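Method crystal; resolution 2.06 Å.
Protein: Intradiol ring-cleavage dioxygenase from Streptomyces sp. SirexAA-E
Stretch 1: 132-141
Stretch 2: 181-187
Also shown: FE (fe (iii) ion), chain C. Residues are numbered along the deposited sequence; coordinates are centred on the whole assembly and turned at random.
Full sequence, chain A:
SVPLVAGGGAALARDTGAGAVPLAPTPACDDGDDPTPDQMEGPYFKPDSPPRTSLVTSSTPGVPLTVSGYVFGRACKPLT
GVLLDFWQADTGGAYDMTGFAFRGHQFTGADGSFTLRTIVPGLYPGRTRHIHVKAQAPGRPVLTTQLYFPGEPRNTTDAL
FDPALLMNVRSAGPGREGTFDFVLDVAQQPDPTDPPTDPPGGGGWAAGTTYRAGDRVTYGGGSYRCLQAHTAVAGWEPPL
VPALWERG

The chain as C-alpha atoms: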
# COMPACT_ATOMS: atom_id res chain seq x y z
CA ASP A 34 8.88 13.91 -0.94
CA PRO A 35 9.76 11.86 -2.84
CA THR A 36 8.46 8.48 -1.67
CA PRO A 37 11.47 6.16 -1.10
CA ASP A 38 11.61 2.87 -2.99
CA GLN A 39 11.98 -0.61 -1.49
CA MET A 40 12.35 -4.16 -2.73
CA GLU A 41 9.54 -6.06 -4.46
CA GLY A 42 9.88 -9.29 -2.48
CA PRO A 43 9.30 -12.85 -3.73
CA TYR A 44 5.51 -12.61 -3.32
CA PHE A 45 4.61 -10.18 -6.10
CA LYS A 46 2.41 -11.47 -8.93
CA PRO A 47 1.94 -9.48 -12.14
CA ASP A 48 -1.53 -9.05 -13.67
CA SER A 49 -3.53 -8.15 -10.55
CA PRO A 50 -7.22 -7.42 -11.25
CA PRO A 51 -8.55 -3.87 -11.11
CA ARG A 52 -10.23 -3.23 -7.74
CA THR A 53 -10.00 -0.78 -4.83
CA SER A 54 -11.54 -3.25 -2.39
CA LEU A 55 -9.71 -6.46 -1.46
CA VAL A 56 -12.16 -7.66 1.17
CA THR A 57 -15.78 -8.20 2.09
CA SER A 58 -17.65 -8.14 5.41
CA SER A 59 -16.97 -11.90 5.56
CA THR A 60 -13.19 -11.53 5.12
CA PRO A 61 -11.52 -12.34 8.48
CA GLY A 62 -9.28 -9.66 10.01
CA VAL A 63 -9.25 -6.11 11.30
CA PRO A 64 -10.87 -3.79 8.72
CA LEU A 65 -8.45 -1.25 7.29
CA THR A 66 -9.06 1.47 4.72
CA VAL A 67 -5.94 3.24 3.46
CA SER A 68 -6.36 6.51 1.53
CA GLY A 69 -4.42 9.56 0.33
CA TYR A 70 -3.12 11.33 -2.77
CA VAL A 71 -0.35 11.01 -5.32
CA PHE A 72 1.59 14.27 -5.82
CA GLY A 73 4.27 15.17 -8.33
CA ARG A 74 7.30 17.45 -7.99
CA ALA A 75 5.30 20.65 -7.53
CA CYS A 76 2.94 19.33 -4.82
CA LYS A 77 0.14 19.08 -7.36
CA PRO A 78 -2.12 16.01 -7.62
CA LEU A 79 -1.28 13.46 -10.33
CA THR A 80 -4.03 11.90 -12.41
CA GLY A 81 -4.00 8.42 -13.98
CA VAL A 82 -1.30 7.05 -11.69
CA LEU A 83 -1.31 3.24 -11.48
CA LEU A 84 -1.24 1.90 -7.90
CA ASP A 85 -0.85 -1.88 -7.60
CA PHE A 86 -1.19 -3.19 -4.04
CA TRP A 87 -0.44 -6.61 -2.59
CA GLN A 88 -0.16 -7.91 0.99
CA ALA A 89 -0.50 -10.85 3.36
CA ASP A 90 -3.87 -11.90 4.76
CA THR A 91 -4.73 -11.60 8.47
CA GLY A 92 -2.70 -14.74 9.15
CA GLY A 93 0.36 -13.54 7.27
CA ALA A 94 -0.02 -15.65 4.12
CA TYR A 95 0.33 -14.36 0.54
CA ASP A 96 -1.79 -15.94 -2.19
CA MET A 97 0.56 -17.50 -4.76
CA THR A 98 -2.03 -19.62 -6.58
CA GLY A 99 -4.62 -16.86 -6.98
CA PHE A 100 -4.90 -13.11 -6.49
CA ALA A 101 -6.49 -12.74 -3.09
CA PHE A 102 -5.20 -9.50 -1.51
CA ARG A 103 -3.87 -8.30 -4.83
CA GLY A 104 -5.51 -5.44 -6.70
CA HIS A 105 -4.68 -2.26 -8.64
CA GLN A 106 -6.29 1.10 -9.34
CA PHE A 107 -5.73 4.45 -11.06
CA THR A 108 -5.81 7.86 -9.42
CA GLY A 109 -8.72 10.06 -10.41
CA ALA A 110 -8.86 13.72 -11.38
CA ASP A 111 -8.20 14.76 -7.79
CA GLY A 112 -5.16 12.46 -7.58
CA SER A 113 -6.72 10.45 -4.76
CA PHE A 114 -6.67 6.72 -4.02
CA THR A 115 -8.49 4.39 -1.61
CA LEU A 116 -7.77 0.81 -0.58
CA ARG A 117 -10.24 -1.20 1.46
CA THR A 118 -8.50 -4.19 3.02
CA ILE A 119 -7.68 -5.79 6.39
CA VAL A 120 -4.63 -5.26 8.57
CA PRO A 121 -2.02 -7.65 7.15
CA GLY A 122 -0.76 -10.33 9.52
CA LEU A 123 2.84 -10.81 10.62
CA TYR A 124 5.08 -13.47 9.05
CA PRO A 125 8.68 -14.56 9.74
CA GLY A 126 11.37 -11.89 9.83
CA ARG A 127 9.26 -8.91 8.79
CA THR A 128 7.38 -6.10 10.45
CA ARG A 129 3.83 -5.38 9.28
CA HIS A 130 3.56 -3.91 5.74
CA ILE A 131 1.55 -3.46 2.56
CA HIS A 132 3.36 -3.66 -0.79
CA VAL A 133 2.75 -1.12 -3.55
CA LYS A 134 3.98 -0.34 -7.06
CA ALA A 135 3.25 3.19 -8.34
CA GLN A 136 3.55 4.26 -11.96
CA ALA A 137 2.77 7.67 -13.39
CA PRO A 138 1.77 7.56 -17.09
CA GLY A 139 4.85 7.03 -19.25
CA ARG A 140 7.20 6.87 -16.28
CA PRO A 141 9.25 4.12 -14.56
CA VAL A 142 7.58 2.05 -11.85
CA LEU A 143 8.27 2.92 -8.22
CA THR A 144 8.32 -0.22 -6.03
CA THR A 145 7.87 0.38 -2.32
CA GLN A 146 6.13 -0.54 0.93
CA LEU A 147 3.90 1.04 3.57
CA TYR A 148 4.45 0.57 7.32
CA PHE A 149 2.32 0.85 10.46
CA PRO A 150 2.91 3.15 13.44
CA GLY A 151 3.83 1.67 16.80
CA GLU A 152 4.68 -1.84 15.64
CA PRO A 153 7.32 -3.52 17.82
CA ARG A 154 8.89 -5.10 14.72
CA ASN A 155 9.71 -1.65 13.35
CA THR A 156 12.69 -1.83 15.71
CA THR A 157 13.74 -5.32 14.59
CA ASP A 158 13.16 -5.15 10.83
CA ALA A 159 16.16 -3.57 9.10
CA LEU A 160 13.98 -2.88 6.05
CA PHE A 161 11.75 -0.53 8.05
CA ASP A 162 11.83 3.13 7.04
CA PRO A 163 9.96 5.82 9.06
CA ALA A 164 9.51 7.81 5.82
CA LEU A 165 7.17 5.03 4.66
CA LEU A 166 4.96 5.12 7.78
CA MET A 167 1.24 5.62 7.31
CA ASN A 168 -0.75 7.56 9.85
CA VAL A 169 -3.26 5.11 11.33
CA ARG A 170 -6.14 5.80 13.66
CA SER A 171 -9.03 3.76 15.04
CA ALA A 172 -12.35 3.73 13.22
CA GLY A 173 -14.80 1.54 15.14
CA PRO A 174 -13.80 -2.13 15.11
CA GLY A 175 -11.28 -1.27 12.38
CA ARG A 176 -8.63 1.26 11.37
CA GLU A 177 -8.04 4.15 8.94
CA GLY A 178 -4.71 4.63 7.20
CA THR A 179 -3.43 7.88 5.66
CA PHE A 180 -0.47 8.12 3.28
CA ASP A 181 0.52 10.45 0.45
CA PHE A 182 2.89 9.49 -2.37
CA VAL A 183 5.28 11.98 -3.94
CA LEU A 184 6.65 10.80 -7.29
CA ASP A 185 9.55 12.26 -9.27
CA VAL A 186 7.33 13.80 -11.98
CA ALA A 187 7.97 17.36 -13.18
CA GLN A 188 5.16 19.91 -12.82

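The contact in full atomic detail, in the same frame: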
# COMPACT_ATOMS: atom_id res chain seq x y z
N HIS A 132 2.52 -3.96 0.37
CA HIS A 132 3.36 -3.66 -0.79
C HIS A 132 2.63 -2.80 -1.81
O HIS A 132 1.42 -2.94 -1.98
CB HIS A 132 3.80 -4.94 -1.48
CG HIS A 132 4.74 -5.79 -0.68
ND1 HIS A 132 6.10 -5.64 -0.73
CD2 HIS A 132 4.50 -6.84 0.15
CE1 HIS A 132 6.67 -6.53 0.05
NE2 HIS A 132 5.72 -7.26 0.61
N VAL A 133 3.35 -1.93 -2.50
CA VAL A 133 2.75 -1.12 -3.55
C VAL A 133 3.73 -0.78 -4.67
O VAL A 133 4.91 -0.46 -4.43
CB VAL A 133 2.09 0.17 -2.98
CG1 VAL A 133 3.14 1.07 -2.30
CG2 VAL A 133 1.33 0.95 -4.08
N LYS A 134 3.26 -0.88 -5.91
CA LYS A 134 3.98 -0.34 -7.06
C LYS A 134 3.20 0.85 -7.61
O LYS A 134 2.00 0.73 -7.86
CB LYS A 134 4.15 -1.39 -8.15
CG LYS A 134 5.18 -2.44 -7.83
CD LYS A 134 5.17 -3.54 -8.87
CE LYS A 134 6.20 -4.59 -8.55
NZ LYS A 134 7.57 -4.13 -8.92
N ALA A 135 3.87 1.98 -7.81
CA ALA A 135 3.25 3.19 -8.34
C ALA A 135 3.87 3.57 -9.68
O ALA A 135 5.09 3.59 -9.81
CB ALA A 135 3.40 4.37 -7.35
N GLN A 136 3.03 3.86 -10.67
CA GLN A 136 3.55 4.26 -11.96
C GLN A 136 2.73 5.38 -12.57
O GLN A 136 1.56 5.18 -12.90
CB GLN A 136 3.61 3.07 -12.92
CG GLN A 136 4.32 3.39 -14.24
CD GLN A 136 4.37 2.20 -15.18
OE1 GLN A 136 3.50 1.32 -15.15
NE2 GLN A 136 5.39 2.16 -16.04
N ALA A 137 3.35 6.55 -12.68
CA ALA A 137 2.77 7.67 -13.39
C ALA A 137 2.83 7.37 -14.89
O ALA A 137 3.76 6.69 -15.34
CB ALA A 137 3.55 8.94 -13.08
N PRO A 138 1.84 7.85 -15.66
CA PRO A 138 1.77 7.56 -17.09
C PRO A 138 3.07 7.87 -17.81
O PRO A 138 3.55 9.01 -17.76
CB PRO A 138 0.65 8.48 -17.59
CG PRO A 138 0.45 9.49 -16.51
CD PRO A 138 0.79 8.79 -15.24
N GLY A 139 3.65 6.86 -18.45
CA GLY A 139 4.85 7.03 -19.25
C GLY A 139 6.13 7.12 -18.45
O GLY A 139 7.18 7.49 -18.97
N ARG A 140 6.04 6.80 -17.17
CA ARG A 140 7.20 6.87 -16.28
C ARG A 140 7.59 5.49 -15.75
O ARG A 140 6.80 4.55 -15.82
CB ARG A 140 6.91 7.85 -15.13
CG ARG A 140 6.60 9.27 -15.60
CD ARG A 140 7.80 9.85 -16.32
NE ARG A 140 9.00 9.77 -15.48
CZ ARG A 140 10.20 10.20 -15.84
NH1 ARG A 140 11.23 10.09 -15.00
NH2 ARG A 140 10.39 10.74 -17.03
N PRO A 141 8.83 5.35 -15.25
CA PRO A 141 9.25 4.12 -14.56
C PRO A 141 8.39 3.78 -13.35
O PRO A 141 7.74 4.64 -12.76
CB PRO A 141 10.69 4.44 -14.13
CG PRO A 141 10.88 5.92 -14.37
CD PRO A 141 9.96 6.27 -15.48
N ASP A 181 0.39 9.78 1.73
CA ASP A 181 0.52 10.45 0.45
C ASP A 181 1.81 10.05 -0.27
O ASP A 181 2.88 10.03 0.34
CB ASP A 181 0.49 11.98 0.63
CG ASP A 181 -0.90 12.50 1.03
OD1 ASP A 181 -1.90 11.77 0.84
OD2 ASP A 181 -0.99 13.64 1.53
N PHE A 182 1.70 9.77 -1.57
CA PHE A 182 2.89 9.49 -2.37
C PHE A 182 3.38 10.79 -3.01
O PHE A 182 2.57 11.65 -3.37
CB PHE A 182 2.58 8.50 -3.50
CG PHE A 182 2.14 7.14 -3.03
CD1 PHE A 182 0.83 6.91 -2.62
CD2 PHE A 182 3.02 6.07 -3.04
CE1 PHE A 182 0.42 5.65 -2.21
CE2 PHE A 182 2.62 4.80 -2.63
CZ PHE A 182 1.32 4.59 -2.21
N VAL A 183 4.69 10.92 -3.14
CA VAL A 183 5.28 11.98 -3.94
C VAL A 183 6.21 11.31 -4.95
O VAL A 183 7.18 10.65 -4.56
CB VAL A 183 6.06 12.97 -3.08
CG1 VAL A 183 6.71 14.05 -3.96
CG2 VAL A 183 5.12 13.61 -2.08
N LEU A 184 5.87 11.41 -6.23
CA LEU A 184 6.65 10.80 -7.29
C LEU A 184 7.49 11.84 -8.02
O LEU A 184 7.10 13.00 -8.14
CB LEU A 184 5.73 10.13 -8.31
CG LEU A 184 4.72 9.12 -7.76
CD1 LEU A 184 3.90 8.56 -8.91
CD2 LEU A 184 5.44 8.03 -7.00
N ASP A 185 8.63 11.39 -8.54
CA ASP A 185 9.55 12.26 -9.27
C ASP A 185 9.01 12.55 -10.68
O ASP A 185 9.50 12.01 -11.68
CB ASP A 185 10.94 11.61 -9.33
CG ASP A 185 12.01 12.55 -9.82
OD1 ASP A 185 13.03 12.06 -10.35
OD2 ASP A 185 11.83 13.78 -9.67
N VAL A 186 8.00 13.42 -10.74
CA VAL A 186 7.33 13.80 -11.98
C VAL A 186 7.24 15.32 -12.05
O VAL A 186 6.57 15.94 -11.22
CB VAL A 186 5.90 13.22 -12.03
CG1 VAL A 186 5.14 13.76 -13.23
CG2 VAL A 186 5.95 11.69 -12.03
N ALA A 187 7.89 15.91 -13.05
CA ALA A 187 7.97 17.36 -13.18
C ALA A 187 6.62 18.03 -13.40
O ALA A 187 5.78 17.53 -14.15
CB ALA A 187 8.94 17.73 -14.30
FE FE C . 5.93 -8.89 2.17

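The two stretches pack chiefly through side chains. No hydrogen bond crosses between them, and the backbones stay well apart: the nearest pair of alpha carbons, Ala137 CA and Val186 CA, is 7.8 Å apart. That gap leaves room for one layer of apolar groups, and the contact buries a modest 290 Å² in total.

The layer follows from strand alternation. Along 132-136, Val133 and Ala135 direct their CA-to-CB bonds toward the second stretch, while Lys134 and Gln136 point away; Ala137, just past the strand, continues the inward series. Phe182 and Leu184 answer from the other side, again two residues apart. Val133 CG1 meets Phe182 CE2 at 3.8 Å, approaching the ring at its edge, near the ring plane. Leu184 spans two alanines: Leu184 CD2 lies 4.2 Å from Ala135 CB and Leu184 CD1 4.2 Å from Ala137 CB. The two alanines leave space for the branched side chain of Leu184, while the branched Val133 meets the Phe182 ring. Val186 extends the row, its CG2 3.8 Å from Ala137 CB, although its own CA-to-CB bond points sideways.

Several hydrogen bonds instead brace each stretch internally. A type II turn from Ala137 to Arg140 is closed by Arg140 N to Ala137 O at 2.9 Å, with Gly139 accommodating the positive phi. Gln136 NE2 adds a second tie, donating to Arg140 O at 2.8 Å. In the other stretch, Val186 N donates to Leu184 O at 2.8 Å.

The turn brings Arg140 back against the second stretch, where its aliphatic CG sits 4.4 Å from Val186 CG2. Arg140 NH1 is 4.2 Å from Asp185 O, too far for a hydrogen bond.

At the other end, His132 takes no part in the packing; its NE2 binds the iron, FE, at 2.3 Å.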